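Local coordinates for protein autoinducer 2 sensor kinase/phosphatase LuxQ (Vibrio cholerae, PDB 3C38) that senses autoinducer AI-2 by binding its complex with LuxP and switches between kinase and phosphatase activity in a quorum-sensing phosphorelay, here represented by its periplasmic domain, at residues A[38-43]-A[79-84]; A[119-124]-A[224-229]; A[136-141]-A[154-159]. All blocks are in the same frame, centred on the assembly; numbering follows the deposited sequence.

In the fold
The three contacts lie around the five-stranded antiparallel sheet of the periplasmic domain, which belongs to the Cache clan. Contact 3 is the hairpin of strands 134-143 and 153-160 inside that sheet. Contact 1, its centre about 8 Å from that of contact 3, sets the long helix 22-47 beside the entry to strand 83-88. Contact 2, its centre about 11 Å from that of contact 3 and about 14 Å from that of contact 1, joins the approach to strand 123-127 to a turn of the separate four-stranded sheet. Along the chain contact 1 closes first, and contact 3 is nested within the loop of contact 2. W122 packs on L40, and helix 22-47 touches residues of both sheets.

Contact 1. Residues A[38-43]-A[79-84]; sequences AALRIH and NAPDLR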
loop_
_atom_site.group_PDB
_atom_site.type_symbol
_atom_site.label_atom_id
_atom_site.label_comp_id
_atom_site.label_asym_id
_atom_site.label_seq_id
_atom_site.Cartn_x
_atom_site.Cartn_y
_atom_site.Cartn_z
ATOM N N ALA A 38 0.383 -7.685 5.919
ATOM C CA ALA A 38 0.301 -8.196 7.281
ATOM C C ALA A 38 1.212 -7.374 8.205
ATOM O O ALA A 38 0.810 -6.980 9.303
ATOM C CB ALA A 38 0.714 -9.672 7.312
ATOM N N ALA A 39 2.436 -7.113 7.763
ATOM C CA ALA A 39 3.363 -6.331 8.575
ATOM C C ALA A 39 2.772 -4.958 8.911
ATOM O O ALA A 39 2.850 -4.501 10.051
ATOM C CB ALA A 39 4.703 -6.160 7.840
ATOM N N LEU A 40 2.184 -4.295 7.919
ATOM C CA LEU A 40 1.607 -2.978 8.147
ATOM C C LEU A 40 0.381 -3.033 9.042
ATOM O O LEU A 40 0.175 -2.150 9.866
ATOM C CB LEU A 40 1.252 -2.316 6.816
ATOM C CG LEU A 40 2.473 -1.783 6.069
ATOM C CD1 LEU A 40 2.040 -1.191 4.765
ATOM C CD2 LEU A 40 3.182 -0.731 6.910
ATOM N N ARG A 41 -0.427 -4.072 8.872
ATOM C CA ARG A 41 -1.625 -4.243 9.681
ATOM C C ARG A 41 -1.243 -4.420 11.152
ATOM O O ARG A 41 -1.783 -3.739 12.042
ATOM C CB ARG A 41 -2.414 -5.465 9.195
ATOM C CG ARG A 41 -3.477 -5.948 10.183
ATOM C CD ARG A 41 -4.361 -7.032 9.579
ATOM N NE ARG A 41 -3.610 -8.199 9.120
ATOM C CZ ARG A 41 -2.858 -8.976 9.899
ATOM N NH1 ARG A 41 -2.738 -8.718 11.196
ATOM N NH2 ARG A 41 -2.232 -10.025 9.377
ATOM N N ILE A 42 -0.306 -5.336 11.393
ATOM C CA ILE A 42 0.174 -5.628 12.738
ATOM C C ILE A 42 0.678 -4.373 13.445
ATOM O O ILE A 42 0.258 -4.072 14.561
ATOM C CB ILE A 42 1.301 -6.685 12.700
ATOM C CG1 ILE A 42 0.716 -8.034 12.274
ATOM C CG2 ILE A 42 1.980 -6.789 14.059
ATOM C CD1 ILE A 42 1.768 -9.119 12.046
ATOM N N HIS A 43 1.578 -3.639 12.803
ATOM C CA HIS A 43 2.089 -2.418 13.405
ATOM C C HIS A 43 0.979 -1.389 13.595
ATOM O O HIS A 43 0.926 -0.714 14.617
ATOM C CB HIS A 43 3.222 -1.838 12.562
ATOM C CG HIS A 43 4.445 -2.700 12.544
ATOM N ND1 HIS A 43 4.997 -3.227 13.693
ATOM C CD2 HIS A 43 5.212 -3.144 11.517
ATOM C CE1 HIS A 43 6.051 -3.960 13.374
ATOM N NE2 HIS A 43 6.203 -3.925 12.065
ATOM N N ASN A 79 9.385 -0.821 7.734
ATOM C CA ASN A 79 7.987 -1.227 7.590
ATOM C C ASN A 79 6.962 -0.108 7.753
ATOM O O ASN A 79 5.831 -0.367 8.146
ATOM C CB ASN A 79 7.661 -2.331 8.598
ATOM C CG ASN A 79 8.699 -3.422 8.611
ATOM O OD1 ASN A 79 9.105 -3.923 7.561
ATOM N ND2 ASN A 79 9.133 -3.808 9.804
ATOM N N ALA A 80 7.343 1.126 7.449
ATOM C CA ALA A 80 6.420 2.246 7.597
ATOM C C ALA A 80 5.483 2.371 6.403
ATOM O O ALA A 80 5.832 1.978 5.292
ATOM C CB ALA A 80 7.194 3.548 7.776
ATOM N N PRO A 81 4.272 2.914 6.624
ATOM C CA PRO A 81 3.283 3.102 5.552
ATOM C C PRO A 81 3.748 4.320 4.750
ATOM O O PRO A 81 4.622 5.050 5.207
ATOM C CB PRO A 81 1.987 3.410 6.304
ATOM C CG PRO A 81 2.327 3.249 7.795
ATOM C CD PRO A 81 3.791 3.490 7.888
ATOM N N ASP A 82 3.188 4.552 3.569
ATOM C CA ASP A 82 3.603 5.718 2.791
ATOM C C ASP A 82 2.877 6.955 3.293
ATOM O O ASP A 82 3.338 8.081 3.108
ATOM C CB ASP A 82 3.323 5.525 1.300
ATOM C CG ASP A 82 4.118 4.379 0.706
ATOM O OD1 ASP A 82 5.199 4.074 1.247
ATOM O OD2 ASP A 82 3.675 3.789 -0.299
ATOM N N LEU A 83 1.737 6.743 3.933
ATOM C CA LEU A 83 0.973 7.857 4.460
ATOM C C LEU A 83 0.076 7.454 5.620
ATOM O O LEU A 83 -0.497 6.353 5.655
ATOM C CB LEU A 83 0.151 8.526 3.343
ATOM C CG LEU A 83 -0.929 7.748 2.591
ATOM C CD1 LEU A 83 -2.230 7.825 3.370
ATOM C CD2 LEU A 83 -1.132 8.347 1.207
ATOM N N ARG A 84 -0.013 8.364 6.582
ATOM C CA ARG A 84 -0.826 8.182 7.772
ATOM C C ARG A 84 -1.615 9.454 8.041
ATOM O O ARG A 84 -1.138 10.555 7.786
ATOM C CB ARG A 84 0.050 7.945 9.005
ATOM C CG ARG A 84 0.770 6.621 9.119
ATOM C CD ARG A 84 1.023 6.357 10.598
ATOM N NE ARG A 84 1.921 5.241 10.870
ATOM C CZ ARG A 84 3.246 5.299 10.757
ATOM N NH1 ARG A 84 3.839 6.425 10.371
ATOM N NH2 ARG A 84 3.980 4.232 11.043
HETATM O O HOH W 1 2.774 1.905 13.258
#
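L40 and N79 mark the closest approach of the two backbones, with their CA atoms 6.6 Å apart. Segment 38-43 is regular helix, and I42 N bonds to A38 O at 2.9 Å. Segment 79-84 is loop that becomes strand at L83. No hydrogen bond joins the two segments directly.

L40 carries most of the apolar contact. Its CG is anti to the carbonyl carbon (chi1 -76°), and the branch CD2 reaches the loop backbone. CD2 lies 2.9 Å from N79 O. This is very short for a carbon-oxygen contact, and N79 is poorly ordered, so the exact value is doubtful. The same methyl lies 3.8 Å from P81 N and 4.2 Å from P81 CG, so it meets both the N79-P81 backbone and the P81 ring.

H43 meets the N79 side chain one helical turn on. NE2 of H43 is 3.7 Å from ND2 of N79, and CD2 of H43 is 3.9 Å from CB of N79. The side chains cross obliquely, with imidazole and amide planes 13° apart, without forming a stack. N79 ND2 finds its hydrogen-bond partner in E76. A water gives a weak link between H43 O and R84 NH2; R84 NH2 also makes a salt bridge to D73.

The contact places helix 22-47 beside the loop that leads into strand 83-88. L40 also packs on I159 of strand 153-160 and on W122. D82 and L83 both face G158 in a classic beta bulge where strand 83-88 begins, and R84 touches F69 of helix 65-74.

Contact 2. Residues A[119-124]-A[224-229]; sequences SGNWHL and EVESVP
E226 reaches W122 through a side chain bent at chi2 (-64°), which turns CD toward the loop 119-124. The backbone of E226 has positive phi, as does that of S227. These two residues form the middle of a type I' beta turn from V225 to V228, closed by V225 N to V228 O at 2.8 Å and V228 N to V225 O at 3.0 Å. The turn puts E226 at the tip of a hairpin, facing the other segment.

One direct hydrogen bond crosses the contact. W122 N donates to E226 OE2 at 2.6 Å, nearly straight at 161° at the hydrogen. OE2 accepts with its anti lone pair, on the side away from OE1. The same oxygen is 3.1 Å from N121 CA and 3.4 Å from W122 CD1, so it sits in a tight corner between the peptide and the start of the indole. The amide of N121 stacks against the carboxylate, with planes 22° apart and N121 CB 3.9 Å from OE2. V225 supplies the apolar part. Its CG1 is anti to the backbone N and meets W122 CB at 3.6 Å.

The indole itself runs away from the turn, toward L40 and R41 of helix 22-47 and L137 and R139 of strand 134-143. V225 also touches F33 of that helix.

Contact 2 thus joins the four-stranded sheet, through its hairpin of strands 216-225 and 228-239, to the residues leading into strand 123-127, an outermost strand of the five-stranded sheet within this chain. The peptide N-H bonded to OE2 would probably stabilise a negative charge on E226. The bond ties the carboxylate to the backbone at W122, not to a side chain.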
loop_
_atom_site.group_PDB
_atom_site.type_symbol
_atom_site.label_atom_id
_atom_site.label_comp_id
_atom_site.label_asym_id
_atom_site.label_seq_id
_atom_site.Cartn_x
_atom_site.Cartn_y
_atom_site.Cartn_z
ATOM N N SER A 119 -13.380 -1.216 9.465
ATOM C CA SER A 119 -12.052 -1.410 10.053
ATOM C C SER A 119 -11.555 -2.847 9.880
ATOM O O SER A 119 -12.335 -3.757 9.573
ATOM C CB SER A 119 -12.079 -1.077 11.560
ATOM O OG SER A 119 -12.464 0.265 11.812
ATOM N N GLY A 120 -10.253 -3.044 10.080
ATOM C CA GLY A 120 -9.684 -4.377 9.985
ATOM C C GLY A 120 -9.575 -4.986 8.602
ATOM O O GLY A 120 -9.249 -6.170 8.474
ATOM N N ASN A 121 -9.850 -4.196 7.565
ATOM C CA ASN A 121 -9.756 -4.680 6.187
ATOM C C ASN A 121 -9.064 -3.679 5.274
ATOM O O ASN A 121 -9.335 -2.481 5.323
ATOM C CB ASN A 121 -11.138 -4.997 5.610
ATOM C CG ASN A 121 -11.726 -6.283 6.164
ATOM O OD1 ASN A 121 -12.313 -7.073 5.423
ATOM N ND2 ASN A 121 -11.586 -6.496 7.470
ATOM N N TRP A 122 -8.160 -4.188 4.450
ATOM C CA TRP A 122 -7.436 -3.358 3.502
ATOM C C TRP A 122 -8.402 -2.987 2.382
ATOM O O TRP A 122 -9.248 -3.797 1.997
ATOM C CB TRP A 122 -6.249 -4.130 2.927
ATOM C CG TRP A 122 -5.074 -4.194 3.843
ATOM C CD1 TRP A 122 -4.694 -5.244 4.625
ATOM C CD2 TRP A 122 -4.132 -3.145 4.087
ATOM N NE1 TRP A 122 -3.569 -4.911 5.347
ATOM C CE2 TRP A 122 -3.203 -3.627 5.035
ATOM C CE3 TRP A 122 -3.985 -1.838 3.598
ATOM C CZ2 TRP A 122 -2.135 -2.851 5.503
ATOM C CZ3 TRP A 122 -2.928 -1.066 4.058
ATOM C CH2 TRP A 122 -2.013 -1.576 5.008
ATOM N N HIS A 123 -8.284 -1.765 1.875
ATOM C CA HIS A 123 -9.146 -1.296 0.797
ATOM C C HIS A 123 -8.301 -0.784 -0.359
ATOM O O HIS A 123 -7.419 0.057 -0.166
ATOM C CB HIS A 123 -10.044 -0.154 1.279
ATOM C CG HIS A 123 -11.141 -0.586 2.199
ATOM N ND1 HIS A 123 -12.375 -1.004 1.744
ATOM C CD2 HIS A 123 -11.188 -0.674 3.549
ATOM C CE1 HIS A 123 -13.133 -1.328 2.775
ATOM N NE2 HIS A 123 -12.438 -1.136 3.882
ATOM N N LEU A 124 -8.572 -1.299 -1.557
ATOM C CA LEU A 124 -7.870 -0.868 -2.754
ATOM C C LEU A 124 -8.679 0.305 -3.284
ATOM O O LEU A 124 -9.804 0.134 -3.748
ATOM C CB LEU A 124 -7.821 -1.997 -3.783
ATOM C CG LEU A 124 -7.282 -1.608 -5.164
ATOM C CD1 LEU A 124 -5.890 -1.002 -5.020
ATOM C CD2 LEU A 124 -7.255 -2.839 -6.070
ATOM N N GLU A 224 -5.082 -10.665 -4.731
ATOM C CA GLU A 224 -6.290 -10.606 -3.919
ATOM C C GLU A 224 -5.940 -9.715 -2.726
ATOM O O GLU A 224 -4.809 -9.730 -2.237
ATOM C CB GLU A 224 -6.689 -11.991 -3.405
ATOM C CG GLU A 224 -6.987 -13.008 -4.482
ATOM C CD GLU A 224 -7.619 -14.273 -3.924
ATOM O OE1 GLU A 224 -7.245 -14.696 -2.806
ATOM O OE2 GLU A 224 -8.482 -14.852 -4.614
ATOM N N VAL A 225 -6.900 -8.910 -2.297
ATOM C CA VAL A 225 -6.727 -8.051 -1.134
ATOM C C VAL A 225 -7.829 -8.528 -0.188
ATOM O O VAL A 225 -9.011 -8.452 -0.523
ATOM C CB VAL A 225 -6.943 -6.567 -1.488
ATOM C CG1 VAL A 225 -7.094 -5.738 -0.217
ATOM C CG2 VAL A 225 -5.769 -6.059 -2.294
ATOM N N GLU A 226 -7.446 -9.041 0.974
ATOM C CA GLU A 226 -8.433 -9.555 1.928
ATOM C C GLU A 226 -9.182 -10.691 1.231
ATOM O O GLU A 226 -10.408 -10.745 1.258
ATOM C CB GLU A 226 -9.437 -8.462 2.334
ATOM C CG GLU A 226 -8.855 -7.249 3.074
ATOM C CD GLU A 226 -8.245 -7.599 4.424
ATOM O OE1 GLU A 226 -8.314 -8.778 4.842
ATOM O OE2 GLU A 226 -7.694 -6.693 5.070
ATOM N N SER A 227 -8.431 -11.581 0.589
ATOM C CA SER A 227 -8.995 -12.719 -0.137
ATOM C C SER A 227 -10.022 -12.321 -1.195
ATOM O O SER A 227 -10.790 -13.155 -1.659
ATOM C CB SER A 227 -9.625 -13.709 0.846
ATOM O OG SER A 227 -8.637 -14.310 1.669
ATOM N N VAL A 228 -10.029 -11.049 -1.578
ATOM C CA VAL A 228 -10.962 -10.545 -2.587
ATOM C C VAL A 228 -10.221 -10.197 -3.885
ATOM O O VAL A 228 -9.191 -9.524 -3.860
ATOM C CB VAL A 228 -11.690 -9.280 -2.081
ATOM C CG1 VAL A 228 -12.699 -8.802 -3.118
ATOM C CG2 VAL A 228 -12.375 -9.577 -0.748
ATOM N N PRO A 229 -10.754 -10.632 -5.040
ATOM C CA PRO A 229 -10.131 -10.369 -6.345
ATOM C C PRO A 229 -9.995 -8.889 -6.656
ATOM O O PRO A 229 -10.911 -8.119 -6.398
ATOM C CB PRO A 229 -11.074 -11.063 -7.338
ATOM C CG PRO A 229 -11.773 -12.113 -6.501
ATOM C CD PRO A 229 -12.019 -11.372 -5.209
#

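Contact 3. Residues A[136-141]-A[154-159]; sequences ILMRRS and YLYVGI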
loop_
_atom_site.group_PDB
_atom_site.type_symbol
_atom_site.label_atom_id
_atom_site.label_comp_id
_atom_site.label_asym_id
_atom_site.label_seq_id
_atom_site.Cartn_x
_atom_site.Cartn_y
_atom_site.Cartn_z
ATOM N N ILE A 136 -3.969 3.199 -4.161
ATOM C CA ILE A 136 -3.562 3.085 -2.770
ATOM C C ILE A 136 -4.255 1.969 -2.017
ATOM O O ILE A 136 -5.442 1.733 -2.209
ATOM C CB ILE A 136 -3.887 4.380 -2.018
ATOM C CG1 ILE A 136 -3.413 5.579 -2.832
ATOM C CG2 ILE A 136 -3.258 4.359 -0.632
ATOM C CD1 ILE A 136 -3.832 6.917 -2.239
ATOM N N LEU A 137 -3.501 1.276 -1.167
ATOM C CA LEU A 137 -4.063 0.223 -0.324
ATOM C C LEU A 137 -4.191 0.921 1.030
ATOM O O LEU A 137 -3.200 1.390 1.595
ATOM C CB LEU A 137 -3.116 -0.967 -0.219
ATOM C CG LEU A 137 -3.008 -1.835 -1.476
ATOM C CD1 LEU A 137 -1.830 -2.800 -1.353
ATOM C CD2 LEU A 137 -4.316 -2.599 -1.667
ATOM N N MET A 138 -5.417 1.038 1.526
ATOM C CA MET A 138 -5.623 1.707 2.792
ATOM C C MET A 138 -6.314 0.833 3.807
ATOM O O MET A 138 -7.040 -0.096 3.456
ATOM C CB MET A 138 -6.434 2.982 2.603
ATOM C CG MET A 138 -5.636 4.138 2.072
ATOM S SD MET A 138 -6.536 5.649 2.331
ATOM C CE MET A 138 -6.483 5.776 4.082
ATOM N N ARG A 139 -6.082 1.149 5.074
ATOM C CA ARG A 139 -6.682 0.400 6.163
ATOM C C ARG A 139 -6.910 1.325 7.351
ATOM O O ARG A 139 -6.090 2.197 7.646
ATOM C CB ARG A 139 -5.782 -0.776 6.546
ATOM C CG ARG A 139 -6.408 -1.750 7.529
ATOM C CD ARG A 139 -5.563 -3.004 7.629
ATOM N NE ARG A 139 -6.113 -3.952 8.594
ATOM C CZ ARG A 139 -6.003 -3.817 9.911
ATOM N NH1 ARG A 139 -5.356 -2.773 10.418
ATOM N NH2 ARG A 139 -6.540 -4.726 10.712
ATOM N N ARG A 140 -8.045 1.131 8.017
ATOM C CA ARG A 140 -8.428 1.949 9.171
ATOM C C ARG A 140 -8.371 1.160 10.488
ATOM O O ARG A 140 -8.752 -0.007 10.545
ATOM C CB ARG A 140 -9.859 2.471 8.964
ATOM C CG ARG A 140 -10.282 3.558 9.918
ATOM C CD ARG A 140 -11.765 3.895 9.767
ATOM N NE ARG A 140 -12.607 2.774 10.155
ATOM C CZ ARG A 140 -13.866 2.888 10.563
ATOM N NH1 ARG A 140 -14.441 4.082 10.640
ATOM N NH2 ARG A 140 -14.548 1.801 10.907
ATOM N N SER A 141 -7.902 1.801 11.549
ATOM C CA SER A 141 -7.849 1.146 12.849
ATOM C C SER A 141 -8.391 2.086 13.929
ATOM O O SER A 141 -7.887 3.192 14.124
ATOM C CB SER A 141 -6.414 0.726 13.183
ATOM O OG SER A 141 -6.393 -0.117 14.326
ATOM N N TYR A 154 -9.757 7.616 14.347
ATOM C CA TYR A 154 -9.331 6.495 13.532
ATOM C C TYR A 154 -7.994 6.811 12.888
ATOM O O TYR A 154 -7.737 7.950 12.473
ATOM C CB TYR A 154 -10.374 6.209 12.455
ATOM C CG TYR A 154 -11.582 5.463 12.967
ATOM C CD1 TYR A 154 -11.535 4.084 13.162
ATOM C CD2 TYR A 154 -12.768 6.134 13.279
ATOM C CE1 TYR A 154 -12.637 3.384 13.651
ATOM C CE2 TYR A 154 -13.880 5.441 13.776
ATOM C CZ TYR A 154 -13.800 4.065 13.958
ATOM O OH TYR A 154 -14.879 3.365 14.441
ATOM N N LEU A 155 -7.129 5.803 12.841
ATOM C CA LEU A 155 -5.824 5.951 12.224
ATOM C C LEU A 155 -5.899 5.249 10.874
ATOM O O LEU A 155 -6.279 4.072 10.773
ATOM C CB LEU A 155 -4.719 5.323 13.085
ATOM C CG LEU A 155 -3.318 5.336 12.455
ATOM C CD1 LEU A 155 -2.925 6.755 12.117
ATOM C CD2 LEU A 155 -2.303 4.717 13.410
ATOM N N TYR A 156 -5.569 5.999 9.832
ATOM C CA TYR A 156 -5.581 5.469 8.482
ATOM C C TYR A 156 -4.139 5.380 8.010
ATOM O O TYR A 156 -3.358 6.316 8.197
ATOM C CB TYR A 156 -6.357 6.403 7.541
ATOM C CG TYR A 156 -7.863 6.437 7.728
ATOM C CD1 TYR A 156 -8.450 7.099 8.807
ATOM C CD2 TYR A 156 -8.699 5.823 6.801
ATOM C CE1 TYR A 156 -9.853 7.146 8.946
ATOM C CE2 TYR A 156 -10.082 5.860 6.934
ATOM C CZ TYR A 156 -10.650 6.518 8.000
ATOM O OH TYR A 156 -12.018 6.526 8.100
ATOM N N VAL A 157 -3.784 4.246 7.419
ATOM C CA VAL A 157 -2.445 4.057 6.878
ATOM C C VAL A 157 -2.623 3.623 5.434
ATOM O O VAL A 157 -3.564 2.891 5.099
ATOM C CB VAL A 157 -1.638 2.955 7.633
ATOM C CG1 VAL A 157 -1.544 3.303 9.117
ATOM C CG2 VAL A 157 -2.280 1.593 7.434
ATOM N N GLY A 158 -1.728 4.081 4.573
ATOM C CA GLY A 158 -1.835 3.702 3.180
ATOM C C GLY A 158 -0.500 3.389 2.540
ATOM O O GLY A 158 0.546 3.865 3.004
ATOM N N ILE A 159 -0.554 2.567 1.493
ATOM C CA ILE A 159 0.606 2.183 0.697
ATOM C C ILE A 159 0.302 2.645 -0.717
ATOM O O ILE A 159 -0.694 2.217 -1.300
ATOM C CB ILE A 159 0.786 0.665 0.608
ATOM C CG1 ILE A 159 1.018 0.067 1.984
ATOM C CG2 ILE A 159 1.981 0.340 -0.256
ATOM C CD1 ILE A 159 0.972 -1.460 1.957
#
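R140 lays its guanidinium flat over one face of the Y154 ring, with centres 3.6 Å apart and planes at 3°. This is a stacked cation-pi contact. CG of R140 is anti to the backbone N, and a bend at chi3 (65°) sets NE on course for the ring. Y156 runs alongside the arginine chain, pointing the same way. R140 CG makes a CH-pi contact over one face of the Y156 ring, 3.7 Å from its centroid. Y156 OH sits at the guanidinium edge, near its plane, and is 3.1 Å from R140 CD. M138 CE meets the edge of the Y156 ring at CD2, 3.5 Å away.

The backbones form an antiparallel ladder. L137 with I159, R139 with V157 and S141 with L155 are the hydrogen-bonded pairs, with S141 N to L155 O at 2.9 Å. M138-G158 and R140-Y156 are non-hydrogen-bonded pairs.

L137, R139 and S141 share the face toward helix 22-47. R139 NH2 makes a salt bridge to D45 and NH1 a hydrogen bond to Q44; S141 OG bonds D45. F85 stacks on Y156. R140 NH2 bonds S119 OG weakly. The ring of Y154 would help stabilise the R140 charge.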